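Local structure of metallo-beta-lactamase (Serratia marcescens, 6K4X) at residues A[83-88]-A[121-126]; A[17-22]-A[56-61]; A[12-17]-A[208-213]. The protein hydrolyses the beta-lactam ring of antibiotics with two zinc ions, as a subclass B3 metallo-beta-lactamase that is inhibited by 4-amino-2-sulfanylbenzoic acid. All blocks are in the same frame, centred on the assembly; numbering follows the deposited sequence. Where two conformers were deposited one is given.

In the fold
The three contacts belong to the alpha-beta/beta-alpha fold of the metallo-beta-lactamase superfamily. Interactions 2 and 3 share Asn17 and have centres about 13 Å apart. Strands 12-15 and 18-20, which carry them, are neighbours at one edge of the seven-stranded sheet. Interaction 2 joins strand 18-20 to the end of helix 47-57; interaction 3 joins strand 12-15 to strand 210-213 of the five-stranded sheet. A hydrogen bond between His19 ND1 and Thr13 OG1 (2.8 Å) joins the two. Interaction 1 lies at the other edge of the seven-stranded sheet, its centre about 25 Å from that of interaction 3. Interaction 3 comes nearest the active site: the Ile212 side chain is about 13 Å from a zinc ion and from the bound inhibitor.

Interaction 1. Residues A[83-88]-A[121-126]; sequences AMQKLT and PGSAKV. With SO4 (sulfate ion), chain F.
Gln85 lies over the loop 121-126 and touches three of its residues in turn. Its CG stands anti to the backbone N (chi1 -169°), and the chain then bends at chi2 (-72°), which lays the amide along Ala124 and Lys125. Gln85 CB is 3.7 Å from Ser123 OG in the conformer given. Gln85 CG is 3.5 Å from Ala124 O. The amide ends part ways. OE1 packs against Ala124 CB, and a water 2.8 Å from Gln85 OE1 donates to it while accepting from Ala124 N. Gln85 NE2 meets the aliphatic part of Lys125, 3.5 Å from Lys125 CG, and the two side chains cross at about a right angle. The polar partner of NE2 is Ala90 O, just past the helix. The water at OE1 and Ala90 O at NE2 probably fix which way round the amide sits. In the same conformer, Ser123 OG donates to Ala124 O (3.0 Å). On the exposed side, Lys125 N donates to sulfate O3 (2.9 Å) in a moderately straight bond. This ion, probably from the crystallisation liquor, also binds Arg127. The arrangement joins helix 81-88 to the loop entering strand 126-129, at the edge of the seven-stranded sheet of the metallo-beta-lactamase fold.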
loop_
_atom_site.group_PDB
_atom_site.type_symbol
_atom_site.label_atom_id
_atom_site.label_comp_id
_atom_site.label_asym_id
_atom_site.label_seq_id
_atom_site.Cartn_x
_atom_site.Cartn_y
_atom_site.Cartn_z
ATOM N N ALA A 83 -11.471 9.498 -6.580
ATOM C CA ALA A 83 -12.880 9.337 -6.286
ATOM C C ALA A 83 -13.099 9.279 -4.771
ATOM O O ALA A 83 -14.041 9.878 -4.238
ATOM C CB ALA A 83 -13.456 8.122 -6.967
ATOM N N MET A 84 -12.263 8.522 -4.066
ATOM C CA MET A 84 -12.370 8.440 -2.605
ATOM C C MET A 84 -12.101 9.810 -1.966
ATOM O O MET A 84 -12.745 10.174 -0.978
ATOM C CB MET A 84 -11.410 7.395 -2.050
ATOM C CG MET A 84 -11.771 5.940 -2.375
ATOM S SD MET A 84 -13.436 5.443 -1.923
ATOM C CE MET A 84 -13.548 6.155 -0.274
ATOM N N GLN A 85 -11.163 10.583 -2.503
ATOM C CA GLN A 85 -10.855 11.919 -1.981
ATOM C C GLN A 85 -12.107 12.801 -2.082
ATOM O O GLN A 85 -12.472 13.487 -1.155
ATOM C CB GLN A 85 -9.672 12.506 -2.746
ATOM C CG GLN A 85 -9.105 13.778 -2.126
ATOM C CD GLN A 85 -10.000 14.980 -2.305
ATOM O OE1 GLN A 85 -10.568 15.208 -3.376
ATOM N NE2 GLN A 85 -10.133 15.769 -1.256
ATOM N N LYS A 86 -12.798 12.738 -3.219
ATOM C CA LYS A 86 -14.014 13.530 -3.435
ATOM C C LYS A 86 -15.108 13.098 -2.456
ATOM O O LYS A 86 -15.833 13.931 -1.920
ATOM C CB LYS A 86 -14.533 13.335 -4.861
ATOM C CG LYS A 86 -13.742 14.054 -5.937
ATOM C CD LYS A 86 -14.287 13.832 -7.326
ATOM C CE LYS A 86 -13.886 12.497 -7.914
ATOM N NZ LYS A 86 -15.052 11.660 -8.304
ATOM N N LEU A 87 -15.267 11.790 -2.266
ATOM C CA LEU A 87 -16.351 11.267 -1.422
ATOM C C LEU A 87 -16.104 11.626 0.045
ATOM O O LEU A 87 -17.070 11.733 0.812
ATOM C CB LEU A 87 -16.492 9.753 -1.572
ATOM C CG LEU A 87 -17.079 9.253 -2.891
ATOM C CD1 LEU A 87 -16.924 7.751 -2.987
ATOM C CD2 LEU A 87 -18.536 9.654 -3.031
ATOM N N THR A 88 -14.843 11.718 0.472
ATOM C CA THR A 88 -14.496 11.823 1.884
ATOM C C THR A 88 -14.149 13.257 2.284
ATOM O O THR A 88 -14.339 13.608 3.449
ATOM C CB THR A 88 -13.302 10.929 2.236
ATOM O OG1 THR A 88 -12.176 11.316 1.437
ATOM C CG2 THR A 88 -13.617 9.459 2.036
ATOM N N PRO A 121 -7.249 8.583 -12.795
ATOM C CA PRO A 121 -7.759 9.915 -12.498
ATOM C C PRO A 121 -6.869 10.671 -11.502
ATOM O O PRO A 121 -6.509 10.148 -10.445
ATOM C CB PRO A 121 -9.143 9.630 -11.904
ATOM C CG PRO A 121 -9.521 8.295 -12.485
ATOM C CD PRO A 121 -8.229 7.520 -12.494
ATOM N N GLY A 122 -6.558 11.925 -11.821
ATOM C CA GLY A 122 -5.796 12.762 -10.933
ATOM C C GLY A 122 -6.601 13.138 -9.710
ATOM O O GLY A 122 -7.827 13.302 -9.778
ATOM N N SER A 123 -5.916 13.278 -8.580
ATOM C CA SER A 123 -6.557 13.599 -7.320
ATOM C C SER A 123 -6.277 15.053 -6.912
ATOM O O SER A 123 -5.222 15.596 -7.185
ATOM C CB SER A 123 -6.130 12.625 -6.249
ATOM O OG SER A 123 -6.781 12.876 -5.007
ATOM N N ALA A 124 -7.243 15.636 -6.192
ATOM C CA ALA A 124 -7.065 16.860 -5.439
ATOM C C ALA A 124 -6.409 16.585 -4.080
ATOM O O ALA A 124 -6.390 15.453 -3.592
ATOM C CB ALA A 124 -8.401 17.543 -5.252
ATOM N N LYS A 125 -5.877 17.649 -3.467
ATOM C CA LYS A 125 -5.468 17.673 -2.069
ATOM C C LYS A 125 -4.333 16.679 -1.785
ATOM O O LYS A 125 -4.286 16.049 -0.711
ATOM C CB LYS A 125 -6.643 17.382 -1.129
ATOM C CG LYS A 125 -7.782 18.388 -1.159
ATOM C CD LYS A 125 -8.387 18.594 0.217
ATOM C CE LYS A 125 -7.554 19.565 1.022
ATOM N NZ LYS A 125 -8.198 19.912 2.306
ATOM N N VAL A 126 -3.362 16.597 -2.679
ATOM C CA VAL A 126 -2.234 15.721 -2.477
ATOM C C VAL A 126 -1.099 16.508 -1.816
ATOM O O VAL A 126 -0.759 17.620 -2.232
ATOM C CB VAL A 126 -1.754 15.094 -3.792
ATOM C CG1 VAL A 126 -0.674 14.072 -3.537
ATOM C CG2 VAL A 126 -2.915 14.484 -4.560
HETATM S S SO4 F . -5.177 21.284 -3.884
HETATM O O1 SO4 F . -3.817 20.787 -3.963
HETATM O O2 SO4 F . -5.111 22.545 -4.701
HETATM O O3 SO4 F . -6.252 20.403 -4.435
HETATM O O4 SO4 F . -5.600 21.568 -2.515
HETATM O O HOH W 1 -9.908 14.243 -5.880
#

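Interaction 2. Residues A[17-22]-A[56-61]; sequences NTHYVG and RAMGFK
The imidazole of His19 overlaps the methyl end of Met58 and one corner of the Phe60 ring. The two neighbours meet different parts of it. Met58 CE comes to 3.7 Å from His19 ND1. Phe60 CE2 lies 3.9 Å from His19 NE2 and nearly as close to CD2. The two rings meet obliquely, centroids 5.5 Å apart and planes at 44°. Met58 is bent at both chi2 (-57°) and chi3 (-73°). This folds its methyl back to the histidine, while Met58 CG is 4.3 Å from Val21 CG1. No hydrogen bond crosses the contact, yet both ring nitrogens of His19 are engaged: ND1 with Thr13 OG1 and NE2 with Ser32 OG. These bonds hold the imidazole in its rotation and satisfy its buried polar atoms. Between Met58 and Phe60 the chain turns out of the helix at Gly59, whose positive phi ends the helix in a Schellman motif. Gly59 N bonds back to Arg56 O (2.8 Å). The turn thus presents two side chains to the same strand. Phe60 also packs edge-to-face on His37 and touches Leu30. The contact therefore sets the C-terminal end of helix 47-57 against strand 18-20, between strand 12-15 on one side and strand 29-31 on the other.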
loop_
_atom_site.group_PDB
_atom_site.type_symbol
_atom_site.label_atom_id
_atom_site.label_comp_id
_atom_site.label_asym_id
_atom_site.label_seq_id
_atom_site.Cartn_x
_atom_site.Cartn_y
_atom_site.Cartn_z
ATOM N N ASN A 17 -8.446 -2.130 15.360
ATOM C CA ASN A 17 -9.058 -1.123 14.501
ATOM C C ASN A 17 -8.493 -1.126 13.069
ATOM O O ASN A 17 -8.678 -0.120 12.363
ATOM C CB ASN A 17 -8.922 0.267 15.120
ATOM C CG ASN A 17 -7.482 0.698 15.315
ATOM O OD1 ASN A 17 -6.585 -0.123 15.544
ATOM N ND2 ASN A 17 -7.234 1.993 15.277
ATOM N N THR A 18 -7.821 -2.209 12.663
ATOM C CA THR A 18 -7.342 -2.366 11.303
ATOM C C THR A 18 -8.308 -3.254 10.526
ATOM O O THR A 18 -8.462 -4.430 10.874
ATOM C CB THR A 18 -5.956 -3.022 11.275
ATOM O OG1 THR A 18 -4.998 -2.141 11.879
ATOM C CG2 THR A 18 -5.494 -3.347 9.879
ATOM N N HIS A 19 -8.904 -2.690 9.485
ATOM C CA HIS A 19 -9.938 -3.387 8.692
ATOM C C HIS A 19 -9.502 -3.446 7.227
ATOM O O HIS A 19 -9.051 -2.416 6.681
ATOM C CB HIS A 19 -11.288 -2.666 8.782
ATOM C CG HIS A 19 -11.625 -2.218 10.162
ATOM N ND1 HIS A 19 -12.085 -3.082 11.134
ATOM C CD2 HIS A 19 -11.484 -1.012 10.745
ATOM C CE1 HIS A 19 -12.257 -2.386 12.251
ATOM N NE2 HIS A 19 -11.875 -1.119 12.046
ATOM N N TYR A 20 -9.635 -4.603 6.589
ATOM C CA TYR A 20 -9.454 -4.715 5.170
ATOM C C TYR A 20 -10.738 -4.271 4.474
ATOM O O TYR A 20 -11.802 -4.815 4.748
ATOM C CB TYR A 20 -9.109 -6.150 4.788
ATOM C CG TYR A 20 -8.747 -6.333 3.338
ATOM C CD1 TYR A 20 -9.719 -6.436 2.355
ATOM C CD2 TYR A 20 -7.415 -6.375 2.948
ATOM C CE1 TYR A 20 -9.365 -6.607 1.027
ATOM C CE2 TYR A 20 -7.055 -6.562 1.625
ATOM C CZ TYR A 20 -8.032 -6.665 0.655
ATOM O OH TYR A 20 -7.661 -6.861 -0.648
ATOM N N VAL A 21 -10.614 -3.275 3.585
ATOM C CA VAL A 21 -11.729 -2.720 2.861
ATOM C C VAL A 21 -11.453 -2.674 1.356
ATOM O O VAL A 21 -12.183 -2.010 0.615
ATOM C CB VAL A 21 -12.129 -1.332 3.389
ATOM C CG1 VAL A 21 -12.681 -1.416 4.799
ATOM C CG2 VAL A 21 -11.005 -0.318 3.287
ATOM N N GLY A 22 -10.398 -3.355 0.891
ATOM C CA GLY A 22 -10.049 -3.369 -0.515
ATOM C C GLY A 22 -10.903 -4.312 -1.349
ATOM O O GLY A 22 -11.975 -4.800 -0.963
ATOM N N ARG A 56 -18.540 1.633 4.512
ATOM C CA ARG A 56 -19.884 1.745 5.094
ATOM C C ARG A 56 -20.311 0.404 5.713
ATOM O O ARG A 56 -20.941 0.381 6.771
ATOM C CB ARG A 56 -20.881 2.260 4.051
ATOM C CG ARG A 56 -20.599 3.682 3.582
ATOM C CD ARG A 56 -21.734 4.236 2.744
ATOM N NE ARG A 56 -22.063 3.449 1.560
ATOM C CZ ARG A 56 -21.564 3.652 0.346
ATOM N NH1 ARG A 56 -20.852 4.739 0.112
ATOM N NH2 ARG A 56 -21.788 2.787 -0.637
ATOM N N ALA A 57 -19.993 -0.704 5.056
ATOM C CA ALA A 57 -20.382 -2.020 5.572
ATOM C C ALA A 57 -19.715 -2.311 6.920
ATOM O O ALA A 57 -20.247 -3.091 7.706
ATOM C CB ALA A 57 -20.071 -3.091 4.554
ATOM N N MET A 58 -18.566 -1.690 7.192
ATOM C CA MET A 58 -17.882 -1.847 8.476
ATOM C C MET A 58 -18.411 -0.835 9.501
ATOM O O MET A 58 -17.937 -0.794 10.637
ATOM C CB MET A 58 -16.373 -1.700 8.288
ATOM C CG MET A 58 -15.782 -2.809 7.418
ATOM S SD MET A 58 -16.081 -4.499 8.007
ATOM C CE MET A 58 -14.968 -4.584 9.405
ATOM N N GLY A 59 -19.440 -0.078 9.132
ATOM C CA GLY A 59 -20.153 0.791 10.071
ATOM C C GLY A 59 -19.663 2.217 10.089
ATOM O O GLY A 59 -20.032 2.946 11.024
ATOM N N PHE A 60 -18.789 2.607 9.162
ATOM C CA PHE A 60 -18.140 3.909 9.217
ATOM C C PHE A 60 -18.727 4.841 8.159
ATOM O O PHE A 60 -19.220 4.387 7.137
ATOM C CB PHE A 60 -16.626 3.740 9.084
ATOM C CG PHE A 60 -16.044 2.881 10.170
ATOM C CD1 PHE A 60 -16.072 3.285 11.492
ATOM C CD2 PHE A 60 -15.515 1.637 9.884
ATOM C CE1 PHE A 60 -15.562 2.478 12.498
ATOM C CE2 PHE A 60 -14.978 0.845 10.880
ATOM C CZ PHE A 60 -15.032 1.254 12.190
ATOM N N LYS A 61 -18.546 6.145 8.378
ATOM C CA LYS A 61 -18.966 7.167 7.437
ATOM C C LYS A 61 -17.783 7.655 6.610
ATOM O O LYS A 61 -16.700 7.911 7.140
ATOM C CB LYS A 61 -19.508 8.380 8.186
ATOM C CG LYS A 61 -20.748 8.107 9.023
ATOM C CD LYS A 61 -21.179 9.295 9.873
ATOM C CE LYS A 61 -21.534 10.515 9.054
ATOM N NZ LYS A 61 -20.458 11.534 9.106
#

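Interaction 3. Residues A[12-17]-A[208-213]; sequences FTIYGN and CDIAIA
With chi1 at -74°, Ile14 sets its CG2 anti to the backbone N and its CG1 anti to the carbonyl carbon, and each branch meets a different isoleucine of strand 210-213. Ile14 CG2 lies 3.8 Å from Ile210 CG2, where the two side chains run alongside each other, antiparallel. An extended chi2 (170°) carries the other branch on to Ile212, and Ile14 CD1 meets Ile212 CD1 tip to tip at 3.8 Å. Tyr15 takes a different part. Ile210 CD1 comes in across the Tyr15 CB-CG bond, 3.6 Å from Tyr15 CB. The ring then leads away, and its hydroxyl bonds to Lys166 O. A classic beta bulge at Ile14 and Tyr15, opposite Thr18, bends the strand, and both CB atoms point at strand 210-213. Met221 of helix 221-231 touches both Ile14 and Ile212, and Val29 also packs on Ile212. The contact thus closes part of the hydrophobic layer between the two sheets of the sandwich. All four touching residues are buried, and no hydrogen bond crosses between the segments. Cohesion here rests on van der Waals contact and the exclusion of water from the isoleucine branches and the Tyr15 CB.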
loop_
_atom_site.group_PDB
_atom_site.type_symbol
_atom_site.label_atom_id
_atom_site.label_comp_id
_atom_site.label_asym_id
_atom_site.label_seq_id
_atom_site.Cartn_x
_atom_site.Cartn_y
_atom_site.Cartn_z
ATOM N N PHE A 12 -13.398 -7.064 6.268
ATOM C CA PHE A 12 -13.183 -7.844 7.464
ATOM C C PHE A 12 -12.142 -7.162 8.325
ATOM O O PHE A 12 -11.253 -6.449 7.846
ATOM C CB PHE A 12 -12.731 -9.272 7.128
ATOM C CG PHE A 12 -11.521 -9.412 6.235
ATOM C CD1 PHE A 12 -11.655 -9.280 4.871
ATOM C CD2 PHE A 12 -10.257 -9.677 6.751
ATOM C CE1 PHE A 12 -10.562 -9.428 4.036
ATOM C CE2 PHE A 12 -9.167 -9.824 5.919
ATOM C CZ PHE A 12 -9.309 -9.673 4.562
ATOM N N THR A 13 -12.257 -7.397 9.630
ATOM C CA THR A 13 -11.289 -6.846 10.571
ATOM C C THR A 13 -10.095 -7.784 10.675
ATOM O O THR A 13 -10.250 -8.985 10.879
ATOM C CB THR A 13 -11.919 -6.612 11.944
ATOM O OG1 THR A 13 -12.967 -5.663 11.758
ATOM C CG2 THR A 13 -10.919 -6.138 12.977
ATOM N N ILE A 14 -8.889 -7.243 10.550
ATOM C CA ILE A 14 -7.675 -8.026 10.663
ATOM C C ILE A 14 -7.204 -8.052 12.118
ATOM O O ILE A 14 -6.847 -9.112 12.653
ATOM C CB ILE A 14 -6.602 -7.477 9.705
ATOM C CG1 ILE A 14 -6.988 -7.885 8.278
ATOM C CG2 ILE A 14 -5.204 -7.963 10.061
ATOM C CD1 ILE A 14 -6.191 -7.241 7.177
ATOM N N TYR A 15 -7.159 -6.895 12.787
ATOM C CA TYR A 15 -6.758 -6.853 14.187
ATOM C C TYR A 15 -7.178 -5.503 14.752
ATOM O O TYR A 15 -6.861 -4.459 14.164
ATOM C CB TYR A 15 -5.242 -7.008 14.339
ATOM C CG TYR A 15 -4.828 -7.288 15.762
ATOM C CD1 TYR A 15 -4.858 -8.586 16.250
ATOM C CD2 TYR A 15 -4.443 -6.274 16.622
ATOM C CE1 TYR A 15 -4.532 -8.871 17.565
ATOM C CE2 TYR A 15 -4.113 -6.545 17.942
ATOM C CZ TYR A 15 -4.185 -7.840 18.416
ATOM O OH TYR A 15 -3.858 -8.137 19.716
ATOM N N GLY A 16 -7.868 -5.487 15.883
ATOM C CA GLY A 16 -8.215 -4.244 16.527
ATOM C C GLY A 16 -8.972 -3.333 15.578
ATOM O O GLY A 16 -10.041 -3.667 15.101
ATOM N N ASN A 17 -8.446 -2.130 15.360
ATOM C CA ASN A 17 -9.058 -1.123 14.501
ATOM C C ASN A 17 -8.493 -1.126 13.069
ATOM O O ASN A 17 -8.678 -0.120 12.363
ATOM C CB ASN A 17 -8.922 0.267 15.120
ATOM C CG ASN A 17 -7.482 0.698 15.315
ATOM O OD1 ASN A 17 -6.585 -0.123 15.544
ATOM N ND2 ASN A 17 -7.234 1.993 15.277
ATOM N N CYS A 208 7.254 -5.847 12.609
ATOM C CA CYS A 208 6.273 -6.314 11.621
ATOM C C CYS A 208 5.505 -7.558 12.072
ATOM O O CYS A 208 5.739 -8.643 11.506
ATOM C CB CYS A 208 7.025 -6.652 10.334
ATOM S SG CYS A 208 6.036 -7.273 8.944
ATOM N N ASP A 209 4.506 -7.411 12.940
ATOM C CA ASP A 209 3.710 -8.541 13.372
ATOM C C ASP A 209 2.702 -8.949 12.298
ATOM O O ASP A 209 2.483 -10.153 12.113
ATOM C CB ASP A 209 2.958 -8.240 14.663
ATOM C CG ASP A 209 3.884 -7.987 15.829
ATOM O OD1 ASP A 209 4.757 -8.862 16.072
ATOM O OD2 ASP A 209 3.748 -6.956 16.477
ATOM N N ILE A 210 2.048 -7.977 11.673
ATOM C CA ILE A 210 1.013 -8.231 10.663
ATOM C C ILE A 210 1.389 -7.415 9.439
ATOM O O ILE A 210 1.376 -6.179 9.513
ATOM C CB ILE A 210 -0.379 -7.823 11.164
ATOM C CG1 ILE A 210 -0.773 -8.648 12.389
ATOM C CG2 ILE A 210 -1.406 -7.910 10.033
ATOM C CD1 ILE A 210 -2.004 -8.115 13.107
ATOM N N ALA A 211 1.709 -8.089 8.336
ATOM C CA ALA A 211 1.979 -7.397 7.076
ATOM C C ALA A 211 0.783 -7.556 6.153
ATOM O O ALA A 211 0.279 -8.669 5.956
ATOM C CB ALA A 211 3.245 -7.904 6.432
ATOM N N ILE A 212 0.340 -6.434 5.599
ATOM C CA ILE A 212 -0.680 -6.381 4.589
ATOM C C ILE A 212 -0.003 -5.834 3.343
ATOM O O ILE A 212 0.392 -4.671 3.320
ATOM C CB ILE A 212 -1.864 -5.500 5.018
ATOM C CG1 ILE A 212 -2.486 -6.031 6.310
ATOM C CG2 ILE A 212 -2.878 -5.402 3.902
ATOM C CD1 ILE A 212 -3.135 -4.994 7.190
ATOM N N ALA A 213 0.209 -6.681 2.338
ATOM C CA ALA A 213 0.908 -6.259 1.124
ATOM C C ALA A 213 -0.069 -5.604 0.155
ATOM O O ALA A 213 -1.215 -6.022 0.057
ATOM C CB ALA A 213 1.591 -7.430 0.481
#